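Local atomic coordinates of SPbeta prophage-derived uncharacterized protein YorR (Bacillus subtilis, PDB entry 3KB2), a protein that is of uncharacterised biological role but binds a phosphorylated guanosine nucleotide beside a magnesium ion, and is probably a P-loop kinase related to dTMP kinases. Residues Thr2-Asp10 with Glu55-Ser66; Ile92-Ala103 with Leu141-Gly149. All coordinates share one frame; numbering follows the deposited sequence.

Interaction 1 of 2, residues Thr2-Asp10 with Glu55-Ser66; sequences TLIILEGPD and EDNVIIDRFVYS
Leu3 and Ile5 of strand 3-7 pack against Val58, Ile60 and Phe63 on one face of two adjacent parallel strands. Leu3 CG stands anti to the backbone N (chi1 177°), which brings CD1 against both Val58 CG2, a tight 3.4 Å away, and Ile60 CD1. Ile5 CG2 meets Phe63 CB at 3.6 Å, while Ile60 CD1 sits over the centre of one face of the Phe63 ring and Val64 CG1 over the centre of the other. On the reverse face Leu6 CD1 rests on Ile59 CG2 at 3.6 Å. Within the sheet, backbone bonds join the parallel pair, among them Ile60 N to Ile4 O (2.7 Å) and Leu6 N to Ile60 O.

At the carboxyl end the chemistry turns polar. The buried Glu7 side chain, bent at chi2 (-78°), reaches into the start of helix 64-70. Its OE1 accepts from Phe63 N, and OE2 from Ser66 N at 3.0 Å, the two donors approaching from opposite sides of the carboxylate plane, each well out of it. Beyond it, a water donates to Gly8 O and Asp10 OD2 and accepts from Arg62 NH1, lying in the guanidinium plane at its edge. Asp61 lies near the magnesium ion, its OD1 bonded to Ser15. Strand 3-7 leads into the nucleotide pocket that holds Asp10, Lys14, Ser15 and Thr16, consistent with the phosphate-binding loop of a P-loop kinase.

Helix 14-25 covers the Ile4, Leu6 and Ile59 face, helix 82-92 packs on Leu3 and Ile5, and strand 96-102 continues the parallel sheet beyond strand 3-7.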
# COMPACT_ATOMS: atom_id res chain seq x y z
N THR A 2 -0.62 22.93 -23.52
CA THR A 2 -1.79 22.05 -23.25
C THR A 2 -1.56 21.42 -21.88
O THR A 2 -0.49 21.56 -21.28
CB THR A 2 -1.92 20.93 -24.34
OG1 THR A 2 -1.03 19.85 -24.06
CG2 THR A 2 -1.59 21.49 -25.72
N LEU A 3 -2.58 20.73 -21.37
CA LEU A 3 -2.51 20.10 -20.06
C LEU A 3 -2.40 18.59 -20.23
O LEU A 3 -3.36 17.93 -20.63
CB LEU A 3 -3.75 20.45 -19.24
CG LEU A 3 -3.90 19.82 -17.86
CD1 LEU A 3 -2.76 20.27 -16.96
CD2 LEU A 3 -5.24 20.24 -17.26
N ILE A 4 -1.23 18.04 -19.92
CA ILE A 4 -1.00 16.61 -20.07
C ILE A 4 -1.24 15.86 -18.77
O ILE A 4 -0.59 16.12 -17.76
CB ILE A 4 0.44 16.34 -20.55
CG1 ILE A 4 0.73 17.16 -21.81
CG2 ILE A 4 0.63 14.86 -20.82
CD1 ILE A 4 2.16 17.10 -22.28
N ILE A 5 -2.17 14.92 -18.80
CA ILE A 5 -2.51 14.14 -17.62
C ILE A 5 -2.06 12.69 -17.79
O ILE A 5 -2.45 12.00 -18.75
CB ILE A 5 -4.03 14.21 -17.38
CG1 ILE A 5 -4.44 15.67 -17.13
CG2 ILE A 5 -4.42 13.37 -16.18
CD1 ILE A 5 -5.89 15.94 -17.41
N LEU A 6 -1.25 12.21 -16.85
CA LEU A 6 -0.73 10.84 -16.89
C LEU A 6 -1.41 9.98 -15.84
O LEU A 6 -1.29 10.22 -14.65
CB LEU A 6 0.78 10.87 -16.65
CG LEU A 6 1.50 11.76 -17.66
CD1 LEU A 6 2.98 11.83 -17.35
CD2 LEU A 6 1.28 11.20 -19.08
N GLU A 7 -2.11 8.95 -16.30
CA GLU A 7 -2.82 8.06 -15.41
C GLU A 7 -2.45 6.62 -15.67
O GLU A 7 -1.94 6.28 -16.73
CB GLU A 7 -4.34 8.25 -15.56
CG GLU A 7 -4.85 9.62 -15.13
CD GLU A 7 -4.96 9.74 -13.63
OE1 GLU A 7 -4.04 9.27 -12.92
OE2 GLU A 7 -5.96 10.31 -13.14
N GLY A 8 -2.73 5.77 -14.69
CA GLY A 8 -2.42 4.37 -14.84
C GLY A 8 -1.82 3.80 -13.57
O GLY A 8 -1.38 4.56 -12.69
N PRO A 9 -1.80 2.47 -13.44
CA PRO A 9 -1.25 1.78 -12.27
C PRO A 9 0.25 2.03 -12.13
O PRO A 9 0.89 2.57 -13.04
CB PRO A 9 -1.56 0.32 -12.56
CG PRO A 9 -1.45 0.26 -14.07
CD PRO A 9 -2.24 1.49 -14.45
N ASP A 10 0.80 1.63 -10.99
CA ASP A 10 2.22 1.79 -10.69
C ASP A 10 3.15 1.07 -11.67
O ASP A 10 2.78 0.09 -12.31
CB ASP A 10 2.53 1.26 -9.30
CG ASP A 10 1.99 2.15 -8.21
OD1 ASP A 10 2.27 1.84 -7.03
OD2 ASP A 10 1.29 3.13 -8.52
N GLU A 55 -4.60 25.27 -14.29
CA GLU A 55 -3.27 25.23 -14.87
C GLU A 55 -3.29 24.82 -16.33
O GLU A 55 -4.26 24.23 -16.82
CB GLU A 55 -2.37 24.26 -14.09
CG GLU A 55 -1.59 24.86 -12.90
CD GLU A 55 -0.59 25.94 -13.30
OE1 GLU A 55 0.43 26.12 -12.59
OE2 GLU A 55 -0.82 26.62 -14.33
N ASP A 56 -2.20 25.14 -17.03
CA ASP A 56 -2.04 24.78 -18.43
C ASP A 56 -0.55 24.74 -18.72
O ASP A 56 0.24 25.39 -18.04
CB ASP A 56 -2.75 25.79 -19.34
CG ASP A 56 -2.84 25.32 -20.78
OD1 ASP A 56 -2.87 24.09 -21.02
OD2 ASP A 56 -2.90 26.16 -21.70
N ASN A 57 -0.17 23.94 -19.71
CA ASN A 57 1.22 23.77 -20.08
C ASN A 57 2.00 23.14 -18.93
O ASN A 57 3.10 23.57 -18.58
CB ASN A 57 1.85 25.10 -20.48
CG ASN A 57 1.20 25.70 -21.71
OD1 ASN A 57 0.97 25.01 -22.70
ND2 ASN A 57 0.91 27.00 -21.66
N VAL A 58 1.40 22.11 -18.34
CA VAL A 58 2.04 21.39 -17.25
C VAL A 58 1.69 19.94 -17.43
O VAL A 58 0.81 19.60 -18.21
CB VAL A 58 1.55 21.87 -15.86
CG1 VAL A 58 1.55 23.39 -15.81
CG2 VAL A 58 0.18 21.30 -15.56
N ILE A 59 2.41 19.09 -16.71
CA ILE A 59 2.20 17.65 -16.77
C ILE A 59 1.73 17.21 -15.39
O ILE A 59 2.40 17.46 -14.40
CB ILE A 59 3.51 16.94 -17.10
CG1 ILE A 59 4.02 17.40 -18.47
CG2 ILE A 59 3.30 15.43 -17.05
CD1 ILE A 59 5.49 17.10 -18.71
N ILE A 60 0.56 16.58 -15.33
CA ILE A 60 0.01 16.11 -14.07
C ILE A 60 0.21 14.60 -13.94
O ILE A 60 -0.42 13.82 -14.66
CB ILE A 60 -1.51 16.46 -13.97
CG1 ILE A 60 -1.69 17.98 -14.01
CG2 ILE A 60 -2.10 15.85 -12.70
CD1 ILE A 60 -3.12 18.47 -13.88
N ASP A 61 1.11 14.20 -13.05
CA ASP A 61 1.43 12.80 -12.80
C ASP A 61 0.38 12.26 -11.82
O ASP A 61 0.50 12.45 -10.62
CB ASP A 61 2.85 12.71 -12.19
CG ASP A 61 3.39 11.29 -12.10
OD1 ASP A 61 4.59 11.15 -11.82
OD2 ASP A 61 2.63 10.32 -12.31
N ARG A 62 -0.65 11.61 -12.37
CA ARG A 62 -1.77 11.06 -11.60
C ARG A 62 -2.75 12.19 -11.26
O ARG A 62 -2.35 13.22 -10.72
CB ARG A 62 -1.28 10.38 -10.33
CG ARG A 62 -0.38 9.20 -10.62
CD ARG A 62 -0.63 8.08 -9.64
NE ARG A 62 -0.32 8.49 -8.28
CZ ARG A 62 -0.36 7.68 -7.24
NH1 ARG A 62 -0.70 6.41 -7.39
NH2 ARG A 62 -0.07 8.15 -6.03
N PHE A 63 -4.03 11.98 -11.56
CA PHE A 63 -5.02 13.02 -11.35
C PHE A 63 -6.39 12.49 -10.86
O PHE A 63 -6.44 11.59 -10.02
CB PHE A 63 -5.14 13.82 -12.66
CG PHE A 63 -5.77 15.17 -12.52
CD1 PHE A 63 -5.70 15.88 -11.32
CD2 PHE A 63 -6.44 15.75 -13.60
CE1 PHE A 63 -6.29 17.15 -11.20
CE2 PHE A 63 -7.02 17.01 -13.49
CZ PHE A 63 -6.95 17.71 -12.29
N VAL A 64 -7.48 13.06 -11.37
CA VAL A 64 -8.84 12.68 -10.98
C VAL A 64 -9.20 11.21 -11.19
O VAL A 64 -9.98 10.65 -10.42
CB VAL A 64 -9.93 13.55 -11.70
CG1 VAL A 64 -9.81 15.01 -11.28
CG2 VAL A 64 -9.79 13.42 -13.23
N TYR A 65 -8.65 10.58 -12.21
CA TYR A 65 -8.99 9.18 -12.44
C TYR A 65 -8.36 8.26 -11.42
O TYR A 65 -9.03 7.35 -10.92
CB TYR A 65 -8.64 8.80 -13.88
CG TYR A 65 -9.40 9.66 -14.85
CD1 TYR A 65 -10.81 9.64 -14.89
CD2 TYR A 65 -8.74 10.58 -15.67
CE1 TYR A 65 -11.52 10.51 -15.70
CE2 TYR A 65 -9.44 11.45 -16.48
CZ TYR A 65 -10.82 11.42 -16.50
OH TYR A 65 -11.49 12.31 -17.32
N SER A 66 -7.10 8.49 -11.06
CA SER A 66 -6.47 7.66 -10.04
C SER A 66 -7.25 7.84 -8.74
O SER A 66 -7.34 6.91 -7.94
CB SER A 66 -5.02 8.07 -9.81
OG SER A 66 -4.26 7.93 -10.98
O HOH W 1 -1.03 4.69 -9.56

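Interaction 2 of 2, residues Ile92-Ala103 with Leu141-Gly149; sequences IKAKAKVVYLHA and LHTYSWDTG
His102 CG lies between its backbone N and carbonyl carbon (chi1 59°), a torsion that lays the imidazole back over strand 143-147. Asp147 CA then makes a CH-pi contact over one ring face, 4.1 Å from the ring centroid, and Ser145 CB meets the ring edge, 3.6 Å from His102 CE1. In Thr148 the hydroxyl takes the same position relative to its own backbone (chi1 67°), and OG1 donates to His102 O at 2.7 Å. Thr148 N donates to that oxygen as well, from the opposite face of the carbonyl plane, and the Thr148 side chain also touches Cys12 and Phe13 of the nucleotide pocket. Next to it, Asp147 OD2 accepts from Gly149 N in an Asx turn.

The remaining backbone bonds alternate along the parallel pair, from Tyr144 N to Val98 O through Tyr100 N to Tyr144 O (2.7 Å) and on to His102 N and Trp146 O. On one face the Trp146 ring slants across Val99 CG1, 3.8 Å from Trp146 CE3, and Leu101 CD2 touches Trp146 CB; helix 153-166 packs against this indole, whose NE1 bonds to Asp159. On the other face Val98 CG1 meets Thr143 CG2 at 3.6 Å. Ahead of the two strands, Leu141 CD2 packs closely on Lys93 CB, and a water links Ala96 O, Val98 N and His142 O.

Backbone bonds and apolar packing thus secure strand 143-147 to the sheet, while the His102 carbonyl oxygen, gripped by two hydrogen bonds from Thr148, fixes the turn beside the nucleotide pocket.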
# COMPACT_ATOMS: atom_id res chain seq x y z
N ILE A 92 -11.45 21.41 -18.56
CA ILE A 92 -10.16 21.24 -19.24
C ILE A 92 -10.23 20.44 -20.53
O ILE A 92 -9.19 20.07 -21.08
CB ILE A 92 -9.16 20.52 -18.31
CG1 ILE A 92 -9.54 19.04 -18.20
CG2 ILE A 92 -9.17 21.19 -16.93
CD1 ILE A 92 -8.64 18.22 -17.30
N LYS A 93 -11.44 20.18 -21.01
CA LYS A 93 -11.62 19.40 -22.23
C LYS A 93 -10.96 20.02 -23.46
O LYS A 93 -10.54 19.31 -24.36
CB LYS A 93 -13.13 19.22 -22.50
CG LYS A 93 -13.88 20.50 -22.85
CD LYS A 93 -15.40 20.36 -22.66
CE LYS A 93 -16.14 21.59 -23.16
NZ LYS A 93 -15.53 22.86 -22.66
N ALA A 94 -10.84 21.35 -23.48
CA ALA A 94 -10.25 22.04 -24.62
C ALA A 94 -8.74 22.24 -24.53
O ALA A 94 -8.16 22.95 -25.35
CB ALA A 94 -10.92 23.39 -24.80
N LYS A 95 -8.10 21.61 -23.57
CA LYS A 95 -6.68 21.80 -23.43
C LYS A 95 -6.04 20.57 -22.86
O LYS A 95 -4.82 20.48 -22.76
CB LYS A 95 -6.43 22.96 -22.47
CG LYS A 95 -7.08 22.74 -21.12
CD LYS A 95 -6.55 23.71 -20.08
CE LYS A 95 -7.39 23.70 -18.81
NZ LYS A 95 -6.80 24.58 -17.76
N ALA A 96 -6.87 19.61 -22.48
CA ALA A 96 -6.34 18.42 -21.86
C ALA A 96 -6.04 17.28 -22.81
O ALA A 96 -6.71 17.09 -23.82
CB ALA A 96 -7.28 17.95 -20.77
N LYS A 97 -4.99 16.55 -22.47
CA LYS A 97 -4.56 15.36 -23.20
C LYS A 97 -4.46 14.33 -22.09
O LYS A 97 -3.55 14.40 -21.25
CB LYS A 97 -3.19 15.58 -23.85
CG LYS A 97 -3.22 15.81 -25.36
CD LYS A 97 -4.10 17.00 -25.74
CE LYS A 97 -3.96 17.35 -27.22
NZ LYS A 97 -4.35 16.23 -28.13
N VAL A 98 -5.40 13.39 -22.07
CA VAL A 98 -5.44 12.36 -21.05
C VAL A 98 -4.71 11.10 -21.48
O VAL A 98 -5.12 10.42 -22.41
CB VAL A 98 -6.88 11.97 -20.68
CG1 VAL A 98 -6.87 10.96 -19.55
CG2 VAL A 98 -7.65 13.21 -20.28
N VAL A 99 -3.62 10.79 -20.79
CA VAL A 99 -2.84 9.61 -21.12
C VAL A 99 -3.04 8.49 -20.12
O VAL A 99 -3.01 8.70 -18.91
CB VAL A 99 -1.35 9.96 -21.19
CG1 VAL A 99 -0.55 8.73 -21.59
CG2 VAL A 99 -1.14 11.07 -22.16
N TYR A 100 -3.27 7.28 -20.63
CA TYR A 100 -3.47 6.11 -19.79
C TYR A 100 -2.35 5.13 -20.10
O TYR A 100 -2.29 4.54 -21.18
CB TYR A 100 -4.85 5.48 -20.10
CG TYR A 100 -5.11 4.12 -19.46
CD1 TYR A 100 -4.63 3.82 -18.18
CD2 TYR A 100 -5.84 3.13 -20.13
CE1 TYR A 100 -4.87 2.57 -17.59
CE2 TYR A 100 -6.09 1.88 -19.54
CZ TYR A 100 -5.59 1.61 -18.27
OH TYR A 100 -5.82 0.37 -17.69
N LEU A 101 -1.43 4.97 -19.15
CA LEU A 101 -0.34 4.05 -19.35
C LEU A 101 -0.62 2.78 -18.57
O LEU A 101 -0.87 2.83 -17.36
CB LEU A 101 0.97 4.68 -18.89
CG LEU A 101 1.38 5.98 -19.58
CD1 LEU A 101 2.78 6.38 -19.13
CD2 LEU A 101 1.36 5.80 -21.09
N HIS A 102 -0.58 1.64 -19.25
CA HIS A 102 -0.85 0.37 -18.58
C HIS A 102 0.12 -0.74 -18.99
O HIS A 102 1.16 -0.49 -19.60
CB HIS A 102 -2.28 -0.08 -18.89
CG HIS A 102 -2.55 -0.24 -20.36
ND1 HIS A 102 -2.77 0.83 -21.20
CD2 HIS A 102 -2.59 -1.35 -21.14
CE1 HIS A 102 -2.92 0.39 -22.43
NE2 HIS A 102 -2.81 -0.93 -22.43
N ALA A 103 -0.23 -1.97 -18.63
CA ALA A 103 0.56 -3.15 -18.96
C ALA A 103 -0.15 -4.37 -18.38
O ALA A 103 -0.95 -4.24 -17.45
CB ALA A 103 1.96 -3.05 -18.37
N LEU A 141 -13.60 12.25 -21.07
CA LEU A 141 -12.66 12.90 -21.98
C LEU A 141 -12.00 11.83 -22.83
O LEU A 141 -11.84 10.70 -22.39
CB LEU A 141 -11.59 13.65 -21.19
CG LEU A 141 -11.99 14.99 -20.58
CD1 LEU A 141 -10.95 15.44 -19.56
CD2 LEU A 141 -12.13 16.02 -21.68
N HIS A 142 -11.62 12.21 -24.05
CA HIS A 142 -10.94 11.31 -24.96
C HIS A 142 -9.63 10.96 -24.26
O HIS A 142 -9.05 11.81 -23.60
CB HIS A 142 -10.64 12.03 -26.28
CG HIS A 142 -10.06 11.15 -27.35
ND1 HIS A 142 -8.78 10.65 -27.28
CD2 HIS A 142 -10.60 10.68 -28.50
CE1 HIS A 142 -8.55 9.90 -28.35
NE2 HIS A 142 -9.63 9.90 -29.10
N THR A 143 -9.18 9.71 -24.40
CA THR A 143 -7.95 9.28 -23.75
C THR A 143 -7.05 8.50 -24.71
O THR A 143 -7.52 7.89 -25.67
CB THR A 143 -8.26 8.40 -22.52
OG1 THR A 143 -8.91 7.19 -22.93
CG2 THR A 143 -9.19 9.14 -21.57
N TYR A 144 -5.74 8.54 -24.47
CA TYR A 144 -4.79 7.81 -25.30
C TYR A 144 -4.08 6.82 -24.39
O TYR A 144 -3.59 7.19 -23.33
CB TYR A 144 -3.75 8.75 -25.92
CG TYR A 144 -4.30 9.98 -26.58
CD1 TYR A 144 -4.57 11.12 -25.82
CD2 TYR A 144 -4.54 10.03 -27.95
CE1 TYR A 144 -5.05 12.27 -26.41
CE2 TYR A 144 -5.03 11.18 -28.55
CZ TYR A 144 -5.28 12.30 -27.77
OH TYR A 144 -5.75 13.47 -28.34
N SER A 145 -4.03 5.56 -24.83
CA SER A 145 -3.42 4.51 -24.05
C SER A 145 -2.18 3.93 -24.71
O SER A 145 -2.07 3.87 -25.94
CB SER A 145 -4.43 3.39 -23.82
OG SER A 145 -4.71 2.71 -25.03
N TRP A 146 -1.25 3.48 -23.87
CA TRP A 146 -0.00 2.87 -24.30
C TRP A 146 0.32 1.69 -23.40
O TRP A 146 0.32 1.81 -22.17
CB TRP A 146 1.12 3.90 -24.22
CG TRP A 146 1.25 4.77 -25.44
CD1 TRP A 146 1.93 4.48 -26.58
CD2 TRP A 146 0.67 6.07 -25.64
NE1 TRP A 146 1.80 5.51 -27.49
CE2 TRP A 146 1.04 6.50 -26.93
CE3 TRP A 146 -0.12 6.91 -24.85
CZ2 TRP A 146 0.63 7.73 -27.46
CZ3 TRP A 146 -0.53 8.14 -25.37
CH2 TRP A 146 -0.15 8.54 -26.66
N ASP A 147 0.58 0.54 -24.01
CA ASP A 147 0.94 -0.67 -23.29
C ASP A 147 2.44 -0.58 -23.03
O ASP A 147 3.24 -0.84 -23.92
CB ASP A 147 0.61 -1.90 -24.16
CG ASP A 147 0.95 -3.22 -23.48
OD1 ASP A 147 0.78 -4.27 -24.14
OD2 ASP A 147 1.36 -3.23 -22.30
N THR A 148 2.81 -0.21 -21.81
CA THR A 148 4.21 -0.05 -21.43
C THR A 148 4.98 -1.36 -21.48
O THR A 148 6.19 -1.40 -21.27
CB THR A 148 4.32 0.57 -20.02
OG1 THR A 148 3.83 -0.36 -19.05
CG2 THR A 148 3.49 1.84 -19.93
N GLY A 149 4.27 -2.44 -21.78
CA GLY A 149 4.91 -3.73 -21.88
C GLY A 149 5.58 -3.89 -23.23
O GLY A 149 6.44 -4.76 -23.39
O HOH W 2 -7.42 13.88 -24.00

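Overall arrangement
Both interactions are parallel pairings within one five-stranded sheet of order 2-3-1-4-5, and they meet where strand 3-7 adjoins strand 96-102: Ile5 O lies 2.6 Å from Val99 N, a probable hydrogen bond, and the centres of the two interactions are about 9 Å apart. Interaction 1 holds two inner strands and is largely buried; its polar groups are a carboxylate set into a helix start and acidic residues close to nucleotide and magnesium. Interaction 2 joins an inner strand to strand 143-147, outermost within this chain, and is partly exposed, with aromatic and hydroxyl side chains added to the aliphatic packing. The carboxyl ends of both pairs face the nucleotide site.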